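Local coordinates for protein 2,3-dihydroxybenzoate-AMP ligase (Bacillus subtilis, PDB 1MDB) that is an AMP-binding enzyme of the ANL superfamily, with a large N-terminal domain followed by a smaller C-terminal domain, at residues R32-K37 against V246-G251; R41-C46 against W51-L56; G192-S197 against S521-R526; E313-V318 against I348-Q353; E510-P513 against K519-K522. All coordinates share one frame; numbering follows the deposited sequence.

Contact 1: R32-K37 against V246-G251; sequences RDRAAK and VLYAGG
R34, on helix 27-38, grips Y248 at the C-terminal end of helix 242-248, where G250 closes the helix in a Schellman motif. G250 has positive phi, and G251 N bonds back to V246 O at 2.8 Å. The bond from G250 N to L247 O is weak. Beside this helix end R34 bonds to Y248 O. R34 NE donates to Y248 O at 2.9 Å with an N-H...O angle of 136°. R34 NH2 makes a second, weak bond to the same oxygen at 3.2 Å. The oxygen lies near the edge of the guanidinium but is tilted from its plane. R34 CG is anti to its carbonyl carbon and the chain is bent at chi2 (-56°), which brings the guanidinium across to the helix end. Its other role is a cation-pi contact. R34 NH2 sits over the centre of the Y248 ring, and R34 CZ is 4.8 Å from the ring centroid. The two planes are well inclined, 58° apart, so this is no flat stack. The tyrosine also touches I208, K212 and V215 of helix 204-218. R34 itself also lies on Y53 of helix 53-70. One positive group thus serves a carbonyl and an aromatic face together. A cation at the C-terminal end of a helix would also probably meet its dipole favourably.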
# COMPACT_ATOMS: atom_id res chain seq x y z
N ARG A 32 -7.74 -0.30 23.70
CA ARG A 32 -8.08 -0.29 25.12
C ARG A 32 -7.09 -1.15 25.90
O ARG A 32 -6.58 -0.74 26.94
CB ARG A 32 -9.49 -0.84 25.35
CG ARG A 32 -9.99 -0.66 26.78
CD ARG A 32 -10.22 0.81 27.09
NE ARG A 32 -11.35 1.34 26.35
CZ ARG A 32 -11.55 2.63 26.12
NH1 ARG A 32 -10.69 3.53 26.57
NH2 ARG A 32 -12.63 3.03 25.45
N ASP A 33 -6.85 -2.35 25.37
CA ASP A 33 -5.94 -3.31 25.99
C ASP A 33 -4.51 -2.77 26.06
O ASP A 33 -3.93 -2.67 27.15
CB ASP A 33 -5.98 -4.61 25.19
CG ASP A 33 -5.25 -5.74 25.89
OD1 ASP A 33 -4.03 -5.61 26.12
OD2 ASP A 33 -5.91 -6.75 26.21
N ARG A 34 -3.93 -2.42 24.91
CA ARG A 34 -2.57 -1.91 24.87
C ARG A 34 -2.42 -0.69 25.77
O ARG A 34 -1.38 -0.49 26.39
CB ARG A 34 -2.17 -1.53 23.44
CG ARG A 34 -2.24 -2.66 22.43
CD ARG A 34 -1.39 -3.83 22.86
NE ARG A 34 -1.42 -4.94 21.91
CZ ARG A 34 -2.53 -5.53 21.48
NH1 ARG A 34 -3.71 -5.11 21.91
NH2 ARG A 34 -2.46 -6.56 20.64
N ALA A 35 -3.45 0.14 25.83
CA ALA A 35 -3.39 1.35 26.64
C ALA A 35 -3.34 1.03 28.13
O ALA A 35 -2.74 1.77 28.91
CB ALA A 35 -4.60 2.24 26.35
N ALA A 36 -3.99 -0.07 28.51
CA ALA A 36 -4.03 -0.49 29.90
C ALA A 36 -2.71 -1.12 30.36
O ALA A 36 -2.29 -0.93 31.50
CB ALA A 36 -5.17 -1.47 30.11
N LYS A 37 -2.06 -1.86 29.46
CA LYS A 37 -0.80 -2.52 29.78
C LYS A 37 0.41 -1.59 29.91
O LYS A 37 1.12 -1.62 30.91
CB LYS A 37 -0.49 -3.59 28.73
CG LYS A 37 -1.50 -4.73 28.69
CD LYS A 37 -1.02 -5.84 27.77
CE LYS A 37 -1.93 -7.06 27.85
NZ LYS A 37 -1.42 -8.19 27.03
N VAL A 246 2.65 -2.09 14.12
CA VAL A 246 3.57 -1.62 15.15
C VAL A 246 2.84 -1.31 16.47
O VAL A 246 3.40 -1.51 17.55
CB VAL A 246 4.35 -0.36 14.66
CG1 VAL A 246 5.28 0.17 15.75
CG2 VAL A 246 5.17 -0.72 13.43
N LEU A 247 1.60 -0.83 16.39
CA LEU A 247 0.85 -0.52 17.60
C LEU A 247 0.36 -1.84 18.18
O LEU A 247 0.19 -1.97 19.39
CB LEU A 247 -0.36 0.37 17.29
CG LEU A 247 -0.19 1.73 16.62
CD1 LEU A 247 -1.55 2.40 16.53
CD2 LEU A 247 0.78 2.61 17.38
N TYR A 248 0.12 -2.82 17.32
CA TYR A 248 -0.35 -4.12 17.76
C TYR A 248 0.71 -4.75 18.66
O TYR A 248 0.40 -5.36 19.68
CB TYR A 248 -0.59 -5.04 16.56
CG TYR A 248 -1.10 -6.43 16.93
CD1 TYR A 248 -2.47 -6.73 16.87
CD2 TYR A 248 -0.22 -7.42 17.37
CE1 TYR A 248 -2.94 -7.99 17.23
CE2 TYR A 248 -0.69 -8.69 17.73
CZ TYR A 248 -2.04 -8.97 17.66
OH TYR A 248 -2.49 -10.23 17.98
N ALA A 249 1.97 -4.58 18.27
CA ALA A 249 3.10 -5.16 18.99
C ALA A 249 3.65 -4.30 20.12
O ALA A 249 4.60 -4.69 20.78
CB ALA A 249 4.23 -5.49 18.01
N GLY A 250 3.07 -3.12 20.32
CA GLY A 250 3.52 -2.24 21.38
C GLY A 250 4.77 -1.46 21.05
O GLY A 250 5.44 -0.94 21.94
N GLY A 251 5.10 -1.36 19.77
CA GLY A 251 6.27 -0.61 19.36
C GLY A 251 6.00 0.88 19.26
O GLY A 251 5.03 1.38 19.83

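Contact 2: R41-C46 against W51-L56; sequences RIAITC and WSYREL
Two residues of one strand, A43 and I44, stand opposite the single W51 of the other: a classic beta bulge. W51 O accepts from both backbone nitrogens, A43 N at 2.7 Å and I44 N at 3.2 Å. W51 N returns a bond to I44 O at 2.9 Å. The register slips by one residue between the I44-W51 pair, which is hydrogen-bonded, and the I42-S52 pair, which is not. Beyond the slip, R41 O receives Y53 N at 3.0 Å. The CA-H of S52 also points at R41 O. These bonds belong to the hairpin of strands 42-46 and 49-52, at one border of the large mixed sheet of the N-terminal domain. Its second strand runs straight into helix 53-70. S52 is the N-cap of that helix: its OG, between the backbone N and the carbonyl carbon (chi1 59°), accepts from E55 N at 3.1 Å. The bulge turns A43 CB onto Y53. This methyl lies over one face of the ring, offset toward the rim, 3.6 Å from the centroid in a CH-pi contact. R41 CB lies alongside Y53 CD1. The polar ends of these two residues go elsewhere, Y53 OH to G251 O and R41 NH1 to G250 O. I44 and W51 run side by side on the same face of the sheet. There I44 CD1 reaches W51 CE3 at 4.1 Å and meets L56 CD2 crosswise at 4.2 Å, while E55 CG lies over one face of the indole.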
# COMPACT_ATOMS: atom_id res chain seq x y z
N ARG A 41 4.14 4.18 27.41
CA ARG A 41 5.00 4.00 26.25
C ARG A 41 4.59 4.97 25.15
O ARG A 41 3.40 5.24 24.97
CB ARG A 41 4.89 2.60 25.66
CG ARG A 41 5.47 1.49 26.48
CD ARG A 41 5.50 0.23 25.63
NE ARG A 41 5.68 -0.96 26.45
CZ ARG A 41 5.66 -2.20 25.98
NH1 ARG A 41 5.48 -2.41 24.68
NH2 ARG A 41 5.83 -3.22 26.80
N ILE A 42 5.57 5.48 24.43
CA ILE A 42 5.31 6.38 23.32
C ILE A 42 4.87 5.51 22.14
O ILE A 42 5.57 4.57 21.75
CB ILE A 42 6.58 7.16 22.97
CG1 ILE A 42 7.05 7.93 24.21
CG2 ILE A 42 6.32 8.12 21.82
CD1 ILE A 42 6.00 8.89 24.79
N ALA A 43 3.69 5.80 21.60
CA ALA A 43 3.15 5.04 20.48
C ALA A 43 3.41 5.74 19.16
O ALA A 43 3.67 5.10 18.14
CB ALA A 43 1.64 4.84 20.66
N ILE A 44 3.34 7.07 19.20
CA ILE A 44 3.53 7.87 18.00
C ILE A 44 4.45 9.06 18.22
O ILE A 44 4.34 9.77 19.22
CB ILE A 44 2.19 8.41 17.52
CG1 ILE A 44 1.22 7.25 17.28
CG2 ILE A 44 2.38 9.26 16.28
CD1 ILE A 44 -0.23 7.69 17.22
N THR A 45 5.35 9.27 17.27
CA THR A 45 6.28 10.39 17.32
C THR A 45 6.15 11.18 16.04
O THR A 45 6.12 10.61 14.94
CB THR A 45 7.72 9.91 17.46
OG1 THR A 45 7.89 9.32 18.75
CG2 THR A 45 8.69 11.07 17.30
N CYS A 46 6.07 12.50 16.16
CA CYS A 46 5.93 13.37 15.00
C CYS A 46 6.65 14.68 15.30
O CYS A 46 6.15 15.50 16.08
CB CYS A 46 4.45 13.62 14.71
SG CYS A 46 4.17 14.47 13.16
N TRP A 51 2.99 10.80 21.59
CA TRP A 51 1.69 10.39 22.13
C TRP A 51 1.84 9.00 22.74
O TRP A 51 2.25 8.06 22.07
CB TRP A 51 0.61 10.32 21.04
CG TRP A 51 -0.10 11.60 20.74
CD1 TRP A 51 0.20 12.83 21.23
CD2 TRP A 51 -1.22 11.78 19.86
NE1 TRP A 51 -0.65 13.77 20.70
CE2 TRP A 51 -1.53 13.15 19.85
CE3 TRP A 51 -1.98 10.90 19.06
CZ2 TRP A 51 -2.57 13.68 19.08
CZ3 TRP A 51 -3.02 11.43 18.30
CH2 TRP A 51 -3.30 12.81 18.31
N SER A 52 1.51 8.89 24.02
CA SER A 52 1.58 7.61 24.70
C SER A 52 0.36 6.80 24.29
O SER A 52 -0.59 7.35 23.75
CB SER A 52 1.55 7.82 26.21
OG SER A 52 0.35 8.48 26.58
N TYR A 53 0.40 5.50 24.56
CA TYR A 53 -0.72 4.63 24.23
C TYR A 53 -1.97 5.04 24.99
O TYR A 53 -3.07 5.00 24.45
CB TYR A 53 -0.38 3.17 24.56
CG TYR A 53 0.43 2.45 23.49
CD1 TYR A 53 1.80 2.64 23.37
CD2 TYR A 53 -0.20 1.59 22.58
CE1 TYR A 53 2.53 1.98 22.37
CE2 TYR A 53 0.52 0.93 21.58
CZ TYR A 53 1.89 1.13 21.48
OH TYR A 53 2.60 0.51 20.48
N ARG A 54 -1.80 5.45 26.25
CA ARG A 54 -2.93 5.89 27.07
C ARG A 54 -3.51 7.15 26.45
O ARG A 54 -4.73 7.32 26.35
CB ARG A 54 -2.48 6.18 28.50
CG ARG A 54 -3.61 6.20 29.52
CD ARG A 54 -3.91 4.79 30.05
NE ARG A 54 -2.73 4.21 30.70
CZ ARG A 54 -2.71 3.02 31.30
NH1 ARG A 54 -3.81 2.27 31.32
NH2 ARG A 54 -1.60 2.58 31.86
N GLU A 55 -2.62 8.04 26.03
CA GLU A 55 -2.99 9.30 25.40
C GLU A 55 -3.91 9.06 24.20
O GLU A 55 -5.00 9.62 24.12
CB GLU A 55 -1.72 10.02 24.96
CG GLU A 55 -1.92 11.13 23.95
CD GLU A 55 -1.74 12.51 24.55
OE1 GLU A 55 -1.05 12.63 25.58
OE2 GLU A 55 -2.29 13.48 23.98
N LEU A 56 -3.45 8.24 23.26
CA LEU A 56 -4.23 7.92 22.07
C LEU A 56 -5.57 7.32 22.48
O LEU A 56 -6.61 7.66 21.91
CB LEU A 56 -3.45 6.93 21.19
CG LEU A 56 -4.13 6.43 19.92
CD1 LEU A 56 -4.54 7.60 19.03
CD2 LEU A 56 -3.18 5.49 19.18

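Contact 3: G192-S197 against S521-R526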
# COMPACT_ATOMS: atom_id res chain seq x y z
N GLY A 192 -5.54 -0.99 -8.75
CA GLY A 192 -5.30 -1.30 -10.15
C GLY A 192 -5.05 -0.06 -10.98
O GLY A 192 -4.35 0.87 -10.58
N SER A 193 -5.63 -0.05 -12.18
CA SER A 193 -5.50 1.07 -13.10
C SER A 193 -6.90 1.39 -13.59
O SER A 193 -7.82 0.58 -13.43
CB SER A 193 -4.60 0.70 -14.27
OG SER A 193 -4.98 -0.55 -14.82
N THR A 194 -7.04 2.56 -14.20
CA THR A 194 -8.28 3.08 -14.75
C THR A 194 -9.01 3.88 -13.68
O THR A 194 -10.18 3.64 -13.38
CB THR A 194 -9.25 1.97 -15.32
OG1 THR A 194 -8.57 1.20 -16.32
CG2 THR A 194 -10.48 2.63 -15.99
N GLY A 195 -8.30 4.84 -13.10
CA GLY A 195 -8.89 5.69 -12.07
C GLY A 195 -9.73 4.98 -11.02
O GLY A 195 -9.24 4.09 -10.32
N LEU A 196 -11.00 5.39 -10.91
CA LEU A 196 -11.96 4.85 -9.94
C LEU A 196 -11.66 3.50 -9.31
O LEU A 196 -12.04 2.45 -9.84
CB LEU A 196 -13.37 4.80 -10.56
CG LEU A 196 -13.90 6.06 -11.26
CD1 LEU A 196 -15.34 5.83 -11.70
CD2 LEU A 196 -13.79 7.24 -10.31
N SER A 197 -10.99 3.52 -8.17
CA SER A 197 -10.66 2.31 -7.45
C SER A 197 -11.92 1.70 -6.86
O SER A 197 -12.89 2.42 -6.57
CB SER A 197 -9.69 2.61 -6.30
OG SER A 197 -8.43 3.04 -6.76
N SER A 521 3.39 4.40 -12.41
CA SER A 521 2.11 4.16 -13.04
C SER A 521 2.44 3.82 -14.49
O SER A 521 2.67 4.72 -15.31
CB SER A 521 1.25 5.41 -13.00
OG SER A 521 0.11 5.26 -13.83
N LYS A 522 2.48 2.54 -14.82
CA LYS A 522 2.80 2.16 -16.19
C LYS A 522 1.69 2.61 -17.12
O LYS A 522 1.94 2.92 -18.29
CB LYS A 522 3.06 0.65 -16.28
CG LYS A 522 4.47 0.31 -15.77
CD LYS A 522 4.91 -1.12 -16.10
CE LYS A 522 6.39 -1.31 -15.73
NZ LYS A 522 6.91 -2.64 -16.12
N LYS A 523 0.47 2.69 -16.60
CA LYS A 523 -0.65 3.14 -17.41
C LYS A 523 -0.38 4.58 -17.89
O LYS A 523 -0.59 4.92 -19.05
CB LYS A 523 -1.94 3.10 -16.58
CG LYS A 523 -3.15 3.59 -17.34
CD LYS A 523 -4.35 3.79 -16.42
CE LYS A 523 -5.51 4.44 -17.16
NZ LYS A 523 -6.57 4.90 -16.22
N ALA A 524 0.11 5.43 -16.99
CA ALA A 524 0.41 6.81 -17.35
C ALA A 524 1.52 6.83 -18.40
O ALA A 524 1.48 7.64 -19.34
CB ALA A 524 0.86 7.60 -16.12
N LEU A 525 2.50 5.94 -18.25
CA LEU A 525 3.60 5.85 -19.19
C LEU A 525 3.09 5.39 -20.55
O LEU A 525 3.56 5.86 -21.59
CB LEU A 525 4.68 4.89 -18.68
CG LEU A 525 5.54 5.45 -17.55
CD1 LEU A 525 6.52 4.39 -17.06
CD2 LEU A 525 6.28 6.69 -18.05
N ARG A 526 2.12 4.49 -20.56
CA ARG A 526 1.57 4.03 -21.83
C ARG A 526 0.88 5.21 -22.54
O ARG A 526 1.04 5.39 -23.74
CB ARG A 526 0.58 2.90 -21.60
CG ARG A 526 1.24 1.54 -21.39
CD ARG A 526 0.23 0.41 -21.48
NE ARG A 526 -0.69 0.37 -20.35
CZ ARG A 526 -0.40 -0.15 -19.16
NH1 ARG A 526 0.80 -0.68 -18.93
NH2 ARG A 526 -1.31 -0.15 -18.20
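K523 stretches from helix 522-534 to S193 and T194 of the loop 192-197. Its CG is anti to the backbone N (chi1 179°), and the rest of the chain is extended. CB and CG carry it outward from the helix. CD is the first atom to pack closely, 3.8 Å from S193 CB, and it also passes T194 N. CE continues along the backbone of T194, 3.9 Å from its CA. NZ ends against the same residue, 3.1 Å from T194 N. Both nitrogens are donors, so no hydrogen bond forms there. NZ is closer still to T194 CA, but T194 is poorly ordered and this short approach is doubtful. NZ also comes within 3.6 Å of G195 N. The near end of the lysine is fixed by its helix. S521 is the N-cap, and its OG accepts from A524 N at 3.2 Å. The R526 guanidinium lies with one face over K523 CA and pairs with D431. K522, the neighbour in sequence, pairs with E446. The contact is thin and lies at the surface, without a bond across it, between a loop of the N-terminal domain and a helix near the C terminus. The run SGGSTG that includes 192-195 is the glycine-rich phosphate-binding loop characteristic of ANL enzymes, and the S193 side chain lies about 10 Å from the bound AMP.

Contact 4: E313-V318 against I348-Q353; sequences EAARRV and IIVNTQ
The backbones come close at A315 and V350, whose CA atoms are 5.4 Å apart, and a type I turn then leads segment 313-318 from A315 to V318. V350 does most of the touching, through both methyls. Its CG1 is anti to the backbone N (chi1 167°), which sets the fork astride the R316 backbone. V350 CG2 rests on R316 CA at 3.6 Å. V350 CG1 meets R316 CB at 4.0 Å. A315 CB fills in beside them, 4.0 Å from V350 O and in looser contact with CG1. No hydrogen bond crosses. Past CB the R316 chain runs extended, away from V350, to E313 of its own segment. Its guanidinium has the E313 carboxylate over one face, with R316 NH2 2.9 Å from E313 OE2. That is an attraction of charges, since no N-H points at the oxygen. R316 NE makes a weak bond to E313 O. On the other segment, T352 OG1 donates to I348 O at 2.7 Å and ties down the residue that leaves the helix. A315 and I349 both also touch L326 of strand 325-331. Segment 313-318 lies in the beta-alpha-beta crossover between the parallel strands 302-306 and 325-331. Packing of helix 346-351 against that crossover belongs to the N-terminal domain of this AMP-binding fold, and the chain then continues to Q353 in the AMP pocket.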
# COMPACT_ATOMS: atom_id res chain seq x y z
N GLU A 313 18.81 -6.87 -9.42
CA GLU A 313 20.00 -6.04 -9.57
C GLU A 313 20.06 -4.93 -8.52
O GLU A 313 21.14 -4.45 -8.16
CB GLU A 313 20.02 -5.44 -10.98
CG GLU A 313 21.21 -4.52 -11.31
CD GLU A 313 22.57 -5.23 -11.30
OE1 GLU A 313 22.66 -6.37 -11.81
OE2 GLU A 313 23.54 -4.64 -10.79
N ALA A 314 18.89 -4.51 -8.03
CA ALA A 314 18.85 -3.46 -7.02
C ALA A 314 18.79 -4.08 -5.64
O ALA A 314 19.54 -3.69 -4.76
CB ALA A 314 17.64 -2.56 -7.24
N ALA A 315 17.91 -5.05 -5.48
CA ALA A 315 17.73 -5.72 -4.20
C ALA A 315 19.05 -6.18 -3.57
O ALA A 315 19.31 -5.93 -2.40
CB ALA A 315 16.78 -6.90 -4.37
N ARG A 316 19.88 -6.85 -4.37
CA ARG A 316 21.18 -7.37 -3.92
C ARG A 316 22.07 -6.31 -3.27
O ARG A 316 22.98 -6.65 -2.52
CB ARG A 316 21.94 -7.97 -5.11
CG ARG A 316 22.26 -6.94 -6.16
CD ARG A 316 23.45 -7.29 -7.03
NE ARG A 316 23.99 -6.07 -7.63
CZ ARG A 316 25.14 -6.00 -8.29
NH1 ARG A 316 25.90 -7.08 -8.45
NH2 ARG A 316 25.55 -4.83 -8.77
N ARG A 317 21.82 -5.04 -3.56
CA ARG A 317 22.64 -3.96 -3.01
C ARG A 317 22.26 -3.51 -1.60
O ARG A 317 23.07 -2.89 -0.91
CB ARG A 317 22.58 -2.76 -3.94
CG ARG A 317 23.12 -3.00 -5.34
CD ARG A 317 22.83 -1.79 -6.20
NE ARG A 317 23.43 -0.58 -5.64
CZ ARG A 317 23.04 0.65 -5.93
NH1 ARG A 317 22.05 0.86 -6.79
NH2 ARG A 317 23.65 1.69 -5.37
N VAL A 318 21.04 -3.80 -1.18
CA VAL A 318 20.56 -3.39 0.14
C VAL A 318 21.53 -3.68 1.28
O VAL A 318 21.84 -2.79 2.08
CB VAL A 318 19.20 -4.04 0.46
CG1 VAL A 318 18.76 -3.68 1.88
CG2 VAL A 318 18.16 -3.56 -0.55
N ILE A 348 17.17 -15.90 -1.58
CA ILE A 348 15.71 -15.96 -1.55
C ILE A 348 15.15 -14.55 -1.34
O ILE A 348 14.09 -14.21 -1.88
CB ILE A 348 15.20 -16.88 -0.44
CG1 ILE A 348 15.37 -18.34 -0.87
CG2 ILE A 348 13.74 -16.57 -0.13
CD1 ILE A 348 14.87 -19.34 0.15
N ILE A 349 15.86 -13.75 -0.57
CA ILE A 349 15.44 -12.38 -0.29
C ILE A 349 15.63 -11.53 -1.54
O ILE A 349 14.82 -10.65 -1.83
CB ILE A 349 16.29 -11.75 0.86
CG1 ILE A 349 15.98 -12.45 2.18
CG2 ILE A 349 16.01 -10.25 0.96
CD1 ILE A 349 16.88 -12.00 3.32
N VAL A 350 16.70 -11.80 -2.27
CA VAL A 350 17.02 -11.04 -3.48
C VAL A 350 16.32 -11.47 -4.76
O VAL A 350 16.17 -10.66 -5.68
CB VAL A 350 18.55 -11.06 -3.73
CG1 VAL A 350 18.88 -10.55 -5.13
CG2 VAL A 350 19.25 -10.19 -2.68
N ASN A 351 15.87 -12.72 -4.83
CA ASN A 351 15.24 -13.17 -6.07
C ASN A 351 13.77 -13.53 -6.02
O ASN A 351 13.19 -13.87 -7.05
CB ASN A 351 16.05 -14.34 -6.65
CG ASN A 351 17.48 -13.95 -6.97
OD1 ASN A 351 17.73 -13.14 -7.87
ND2 ASN A 351 18.43 -14.51 -6.23
N THR A 352 13.15 -13.46 -4.85
CA THR A 352 11.72 -13.78 -4.75
C THR A 352 10.95 -12.64 -4.10
O THR A 352 11.53 -11.68 -3.60
CB THR A 352 11.47 -15.07 -3.92
OG1 THR A 352 11.57 -14.77 -2.52
CG2 THR A 352 12.49 -16.14 -4.27
N GLN A 353 9.63 -12.77 -4.11
CA GLN A 353 8.75 -11.77 -3.50
C GLN A 353 8.02 -12.40 -2.30
O GLN A 353 6.87 -12.06 -2.02
CB GLN A 353 7.74 -11.26 -4.53
CG GLN A 353 8.28 -10.24 -5.55
CD GLN A 353 9.47 -10.74 -6.36
OE1 GLN A 353 10.63 -10.54 -5.99
NE2 GLN A 353 9.19 -11.40 -7.47

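Contact 5: E510-P513 against K519-K522; sequences ESFP and KVSK. With AMP (adenosine monophosphate), chain D; DBH (2,3-dihydroxy-benzoic acid), chain E.
P513 O accepts from S521 N at 2.9 Å. This bond pinches the neck of the loop between strand 505-508 and helix 522-534. The loop carries PQTGVGK, the conserved lysine-bearing motif of the ANL C-terminal domain. The same carbonyl oxygen lies 3.5 Å from V520 CA, a CA-H...O contact. Next to it V520 packs on F512. V520 CG2 touches F512 CD1 at 3.7 Å, while V520 CG1 approaches both F512 CB, at 4.1 Å, and P513 O, at 4.0 Å. With CG1 anti to the backbone N (chi1 175°), both methyls can reach the phenylalanine. Its ring is buried and also meets A459, F475 and I477 on neighbouring strands. P513 and V520 both lean on L525 of helix 522-534, so the neck is held from the sheet and from the helix.

K519 points away from 510-513, its side chain extended beyond CG toward the ligands. K519 NZ, whose place is uncertain because it is modelled too close to 2,3-dihydroxy-benzoic acid, is within bonding distance of AMP O2P (3.1 Å) and bonds to G307 O. R428, D413, V329 and A333 also bond to AMP, and S240 and N235 to 2,3-dihydroxy-benzoic acid. K519 thus brings the C-terminal domain into a pocket otherwise drawn largely from the N-terminal one. At the root of the lysine, K519 N donates to T515 OG1.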
# COMPACT_ATOMS: atom_id res chain seq x y z
N GLU A 510 13.19 12.68 -16.34
CA GLU A 510 13.77 12.98 -15.04
C GLU A 510 13.06 12.22 -13.93
O GLU A 510 13.62 12.01 -12.86
CB GLU A 510 13.69 14.48 -14.78
CG GLU A 510 14.15 14.89 -13.40
CD GLU A 510 14.17 16.39 -13.21
OE1 GLU A 510 13.13 17.05 -13.49
OE2 GLU A 510 15.22 16.92 -12.78
N SER A 511 11.82 11.79 -14.19
CA SER A 511 11.05 11.04 -13.21
C SER A 511 9.92 10.29 -13.90
O SER A 511 9.57 10.60 -15.04
CB SER A 511 10.48 11.98 -12.14
OG SER A 511 9.51 12.84 -12.72
N PHE A 512 9.36 9.31 -13.20
CA PHE A 512 8.27 8.50 -13.73
C PHE A 512 6.97 8.95 -13.07
O PHE A 512 6.98 9.36 -11.91
CB PHE A 512 8.47 7.02 -13.38
CG PHE A 512 9.67 6.38 -14.05
CD1 PHE A 512 10.33 5.32 -13.43
CD2 PHE A 512 10.11 6.80 -15.30
CE1 PHE A 512 11.42 4.69 -14.05
CE2 PHE A 512 11.19 6.17 -15.93
CZ PHE A 512 11.84 5.12 -15.30
N PRO A 513 5.84 8.87 -13.79
CA PRO A 513 4.56 9.28 -13.21
C PRO A 513 4.27 8.23 -12.14
O PRO A 513 4.48 7.04 -12.38
CB PRO A 513 3.57 9.17 -14.38
CG PRO A 513 4.44 9.09 -15.61
CD PRO A 513 5.65 8.35 -15.15
N LYS A 519 4.20 4.24 -6.39
CA LYS A 519 4.72 3.33 -7.41
C LYS A 519 4.60 3.92 -8.81
O LYS A 519 3.83 4.86 -9.05
CB LYS A 519 4.02 1.96 -7.38
CG LYS A 519 2.82 1.83 -6.47
CD LYS A 519 2.34 0.38 -6.42
CE LYS A 519 1.17 0.21 -5.45
NZ LYS A 519 0.76 -1.23 -5.27
N VAL A 520 5.39 3.38 -9.73
CA VAL A 520 5.35 3.85 -11.10
C VAL A 520 3.99 3.47 -11.66
O VAL A 520 3.47 2.39 -11.39
CB VAL A 520 6.46 3.17 -11.95
CG1 VAL A 520 6.32 3.58 -13.40
CG2 VAL A 520 7.82 3.57 -11.42
N SER A 521 3.39 4.40 -12.41
CA SER A 521 2.11 4.16 -13.04
C SER A 521 2.44 3.82 -14.49
O SER A 521 2.67 4.72 -15.31
CB SER A 521 1.25 5.41 -13.00
OG SER A 521 0.11 5.26 -13.83
N LYS A 522 2.48 2.54 -14.82
CA LYS A 522 2.80 2.16 -16.19
C LYS A 522 1.69 2.61 -17.12
O LYS A 522 1.94 2.92 -18.29
CB LYS A 522 3.06 0.65 -16.28
CG LYS A 522 4.47 0.31 -15.77
CD LYS A 522 4.91 -1.12 -16.10
CE LYS A 522 6.39 -1.31 -15.73
NZ LYS A 522 6.91 -2.64 -16.12
P AMP D . -2.18 -2.50 -3.52
O1P AMP D . -3.54 -2.87 -2.99
O2P AMP D . -2.04 -1.09 -3.96
O3P AMP D . -1.07 -2.91 -2.58
O5' AMP D . -1.94 -3.32 -4.94
C5' AMP D . -1.63 -4.74 -4.99
C4' AMP D . -0.99 -5.08 -6.34
O4' AMP D . 0.23 -4.38 -6.36
C3' AMP D . -0.59 -6.51 -6.52
O3' AMP D . -1.67 -7.32 -6.97
C2' AMP D . 0.56 -6.41 -7.51
O2' AMP D . 0.09 -6.38 -8.88
C1' AMP D . 1.22 -5.12 -7.07
N9 AMP D . 2.53 -5.55 -6.10
C8 AMP D . 2.62 -5.25 -4.78
N7 AMP D . 3.77 -5.67 -4.26
C5 AMP D . 4.39 -6.24 -5.27
C6 AMP D . 5.65 -6.83 -5.23
N6 AMP D . 6.39 -6.86 -4.12
N1 AMP D . 6.10 -7.37 -6.41
C2 AMP D . 5.38 -7.34 -7.56
N3 AMP D . 4.17 -6.77 -7.60
C4 AMP D . 3.65 -6.21 -6.46
C21 DBH E . 0.09 -3.06 -2.40
O9 DBH E . 0.72 -2.67 -3.52
C18 DBH E . 0.79 -3.66 -1.24
C15 DBH E . 2.22 -3.77 -1.25
C12 DBH E . 2.90 -4.35 -0.16
C3 DBH E . 0.05 -4.14 -0.12
O3 DBH E . -1.35 -4.06 -0.04
C6 DBH E . 0.74 -4.73 0.97
C9 DBH E . 2.15 -4.84 0.95
O6 DBH E . 0.03 -5.20 2.05

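In the fold
From the N terminus, contact 1 opens on helix 27-38 and closes over 200 residues later at the end of helix 242-248. Contact 2, a local hairpin, is nested inside that loop. The two touch where the end of helix 242-248 meets the hairpin. Contact 3 opens at 192-197, within the loop of contact 1, and closes at 521-526, so the two cross. It spans both domains. Contact 4 is nested within it and joins parts of the N-terminal domain about 26 Å from it, centre to centre. Contact 5 closes a short loop on 519-522, overlapping contact 3 at S521 and K522, with P513 packed on A524 and L525.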